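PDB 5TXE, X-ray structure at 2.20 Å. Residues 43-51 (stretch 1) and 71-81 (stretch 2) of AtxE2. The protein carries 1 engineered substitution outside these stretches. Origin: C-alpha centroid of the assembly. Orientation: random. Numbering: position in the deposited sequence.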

# COMPACT_ATOMS: atom_id res chain seq x y z
N LEU A 43 6.38 -16.39 6.66
CA LEU A 43 6.11 -15.02 6.21
C LEU A 43 4.62 -14.73 6.12
O LEU A 43 4.13 -13.69 6.57
CB LEU A 43 6.76 -14.79 4.86
CG LEU A 43 6.56 -13.43 4.23
CD1 LEU A 43 7.19 -12.37 5.14
CD2 LEU A 43 7.18 -13.36 2.83
N VAL A 44 3.86 -15.64 5.53
CA VAL A 44 2.45 -15.37 5.35
C VAL A 44 1.73 -15.26 6.69
O VAL A 44 0.72 -14.57 6.80
CB VAL A 44 1.77 -16.40 4.42
CG1 VAL A 44 1.62 -17.75 5.10
CG2 VAL A 44 0.36 -15.94 4.04
N ARG A 45 2.26 -15.91 7.74
CA ARG A 45 1.63 -15.82 9.05
C ARG A 45 2.10 -14.66 9.93
O ARG A 45 1.63 -14.54 11.05
CB ARG A 45 1.89 -17.12 9.80
CG ARG A 45 1.19 -18.35 9.22
CD ARG A 45 1.61 -19.59 9.99
NE ARG A 45 0.76 -20.73 9.70
CZ ARG A 45 0.92 -21.53 8.68
NH1 ARG A 45 1.89 -21.32 7.80
NH2 ARG A 45 0.12 -22.57 8.53
N LEU A 46 3.04 -13.84 9.48
CA LEU A 46 3.47 -12.65 10.31
C LEU A 46 2.35 -11.66 10.38
O LEU A 46 1.85 -11.19 9.35
CB LEU A 46 4.73 -12.01 9.75
CG LEU A 46 6.00 -12.87 9.81
CD1 LEU A 46 7.18 -12.23 9.10
CD2 LEU A 46 6.39 -13.16 11.25
N ALA A 47 1.90 -11.37 11.61
CA ALA A 47 0.77 -10.51 11.84
C ALA A 47 1.08 -9.09 11.45
O ALA A 47 2.25 -8.75 11.23
CB ALA A 47 0.40 -10.57 13.30
N ASP A 48 0.02 -8.30 11.29
CA ASP A 48 0.11 -6.91 10.87
C ASP A 48 -0.90 -6.06 11.66
O ASP A 48 -1.79 -6.57 12.34
CB ASP A 48 -0.10 -6.77 9.35
CG ASP A 48 0.77 -5.61 8.71
OD1 ASP A 48 1.53 -4.84 9.42
OD2 ASP A 48 0.68 -5.45 7.46
N ILE A 49 -0.70 -4.75 11.59
CA ILE A 49 -1.55 -3.77 12.23
C ILE A 49 -1.88 -2.70 11.22
O ILE A 49 -0.98 -2.07 10.66
CB ILE A 49 -0.81 -3.09 13.40
CG1 ILE A 49 -0.49 -4.12 14.48
CG2 ILE A 49 -1.64 -1.97 13.97
CD1 ILE A 49 0.57 -3.67 15.47
N GLY A 50 -3.16 -2.54 10.91
CA GLY A 50 -3.60 -1.54 9.90
C GLY A 50 -3.45 -2.00 8.45
O GLY A 50 -3.04 -3.11 8.17
N THR A 51 -3.76 -1.12 7.51
CA THR A 51 -3.73 -1.48 6.10
C THR A 51 -2.33 -1.84 5.67
O THR A 51 -1.30 -1.43 6.28
CB THR A 51 -4.37 -0.33 5.23
OG1 THR A 51 -4.60 -0.74 3.90
CG2 THR A 51 -3.53 0.93 5.21
N ALA A 71 -5.33 1.50 21.74
CA ALA A 71 -6.18 0.51 21.11
C ALA A 71 -5.87 0.44 19.60
O ALA A 71 -5.62 1.47 18.95
CB ALA A 71 -7.65 0.87 21.31
N PHE A 72 -5.88 -0.78 19.07
CA PHE A 72 -5.51 -1.03 17.69
C PHE A 72 -5.94 -2.44 17.31
O PHE A 72 -6.12 -3.28 18.19
CB PHE A 72 -3.99 -0.90 17.53
CG PHE A 72 -3.20 -1.78 18.47
CD1 PHE A 72 -3.03 -1.42 19.78
CD2 PHE A 72 -2.64 -2.97 18.05
CE1 PHE A 72 -2.28 -2.23 20.64
CE2 PHE A 72 -1.94 -3.79 18.89
CZ PHE A 72 -1.74 -3.41 20.20
N GLN A 73 -6.07 -2.69 16.00
CA GLN A 73 -6.42 -4.00 15.43
C GLN A 73 -5.25 -4.74 14.91
O GLN A 73 -4.39 -4.18 14.23
CB GLN A 73 -7.44 -3.85 14.32
CG GLN A 73 -7.99 -5.15 13.82
CD GLN A 73 -8.70 -4.94 12.49
OE1 GLN A 73 -9.96 -5.09 12.36
NE2 GLN A 73 -7.90 -4.50 11.49
N VAL A 74 -5.20 -6.03 15.26
CA VAL A 74 -4.17 -6.96 14.77
C VAL A 74 -4.82 -7.96 13.83
O VAL A 74 -5.92 -8.41 14.07
CB VAL A 74 -3.45 -7.75 15.91
CG1 VAL A 74 -2.46 -8.72 15.31
CG2 VAL A 74 -2.65 -6.80 16.80
N ARG A 75 -4.14 -8.22 12.73
CA ARG A 75 -4.62 -9.13 11.73
C ARG A 75 -3.57 -10.19 11.58
O ARG A 75 -2.36 -9.91 11.45
CB ARG A 75 -4.76 -8.43 10.38
CG ARG A 75 -5.15 -9.37 9.25
CD ARG A 75 -5.31 -8.64 7.92
NE ARG A 75 -4.06 -8.07 7.43
CZ ARG A 75 -3.06 -8.76 6.92
NH1 ARG A 75 -3.11 -10.08 6.78
NH2 ARG A 75 -1.97 -8.12 6.53
N GLN A 76 -4.02 -11.43 11.58
CA GLN A 76 -3.13 -12.52 11.34
C GLN A 76 -3.70 -13.58 10.40
O GLN A 76 -4.78 -14.13 10.59
CB GLN A 76 -2.72 -13.16 12.64
CG GLN A 76 -1.55 -14.13 12.42
CD GLN A 76 -0.79 -14.44 13.67
OE1 GLN A 76 -0.99 -13.82 14.74
NE2 GLN A 76 0.07 -15.39 13.57
N ALA A 77 -2.92 -13.90 9.39
CA ALA A 77 -3.41 -14.73 8.29
C ALA A 77 -3.14 -16.20 8.56
O ALA A 77 -2.05 -16.56 9.04
CB ALA A 77 -2.72 -14.30 6.99
N ASP A 78 -4.09 -17.03 8.17
CA ASP A 78 -3.96 -18.48 8.34
C ASP A 78 -4.26 -19.12 7.01
O ASP A 78 -5.41 -19.13 6.58
CB ASP A 78 -4.93 -19.00 9.40
CG ASP A 78 -4.83 -20.54 9.59
OD1 ASP A 78 -4.10 -21.25 8.84
OD2 ASP A 78 -5.47 -21.05 10.53
N PRO A 79 -3.24 -19.67 6.35
CA PRO A 79 -3.38 -20.20 5.00
C PRO A 79 -4.01 -21.59 4.95
O PRO A 79 -4.49 -21.99 3.90
CB PRO A 79 -1.96 -20.21 4.47
CG PRO A 79 -1.12 -20.33 5.67
CD PRO A 79 -1.84 -19.66 6.80
N VAL A 80 -4.13 -22.26 6.10
CA VAL A 80 -4.77 -23.57 6.13
C VAL A 80 -6.26 -23.39 6.16
O VAL A 80 -6.98 -24.02 5.38
CB VAL A 80 -4.28 -24.39 7.32
CG1 VAL A 80 -5.04 -25.72 7.44
CG2 VAL A 80 -2.79 -24.69 7.16
N THR A 81 -6.76 -22.50 7.02
CA THR A 81 -8.19 -22.22 7.05
C THR A 81 -8.52 -21.21 6.00
O THR A 81 -9.70 -21.02 5.69
CB THR A 81 -8.67 -21.56 8.37
OG1 THR A 81 -7.87 -20.37 8.59
CG2 THR A 81 -8.52 -22.52 9.52
O HOH W 1 -0.55 -12.74 8.71
O HOH W 2 -2.08 -22.64 10.11
O HOH W 3 -1.78 -5.31 6.53
O HOH W 4 -5.13 -4.82 11.47
O HOH W 5 -3.94 -5.64 9.17

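The contact is centred on D48 and R75, which face each other as an antiparallel pair and exchange two backbone hydrogen bonds: D48 N donates to R75 O at 2.9 Å, and R75 N donates to D48 O, also at 2.9 Å. Both are nearly straight, so this short ladder is a firm anchor even though few residues of stretch 1 join it. Around it the carbonyls gather weaker CA-H···O contacts, from A47 CA to R75 O at 3.2 Å and from V74 CA to D48 O at 3.4 Å.

The side chains of D48 and R75 leave the sheet on the same face, where their opposite charges pair. The salt bridge is long, 3.9 Å from D48 OD2 to R75 NH2, but a water bridges the same two atoms, donating to D48 OD2 at 2.6 Å and accepting from R75 NH2 at 2.8 Å. The same water donates to G50 O, and a second links G50 O to R75 NE. A long, flexible arginine suits this place because its guanidinium can meet both the carboxylate and these waters. D48 OD1, meanwhile, takes a weak hydrogen bond from I49 N.

Past I49 the strands no longer bond directly. G50 N lies 3.9 Å from Q73 O, and a water fills the gap, accepting from G50 N and from Q73 NE2 and donating weakly to Q73 O. The positive phi of G50 favours glycine. Toward the other end, another water donates to V44 O and L46 O and accepts from A77 N, giving three backbone polar groups of buried residues a partner and linking the two stretches.

R45 reaches across with its extended side chain. R45 NH2 is 4.4 Å from D78 OD1, beyond a salt bridge and well out of the guanidinium plane, yet a water accepts from R45 NH2 at 2.7 Å and donates to D78 OD1 at 2.8 Å. P79 CG lies over one face of the guanidinium, 3.8 Å from R45 NH1, so the aliphatic ring covers a flat, charged group. D78 OD1 also accepts from V80 N at 2.9 Å, a bond that spans P79.

I49 and V74 share the sheet face opposite D48 and R75; I49 CG1 approaches V74 CG2 at 4.2 Å, and I49 CD1 reaches F72 CD2 at 4.2 Å. A47 CB meets V74 CG1 at 4.0 Å, its small methyl fitting a close backbone approach, while V44 CG1 packs on P79 CG at 3.8 Å. Altogether 650 Å², both sides summed, is buried.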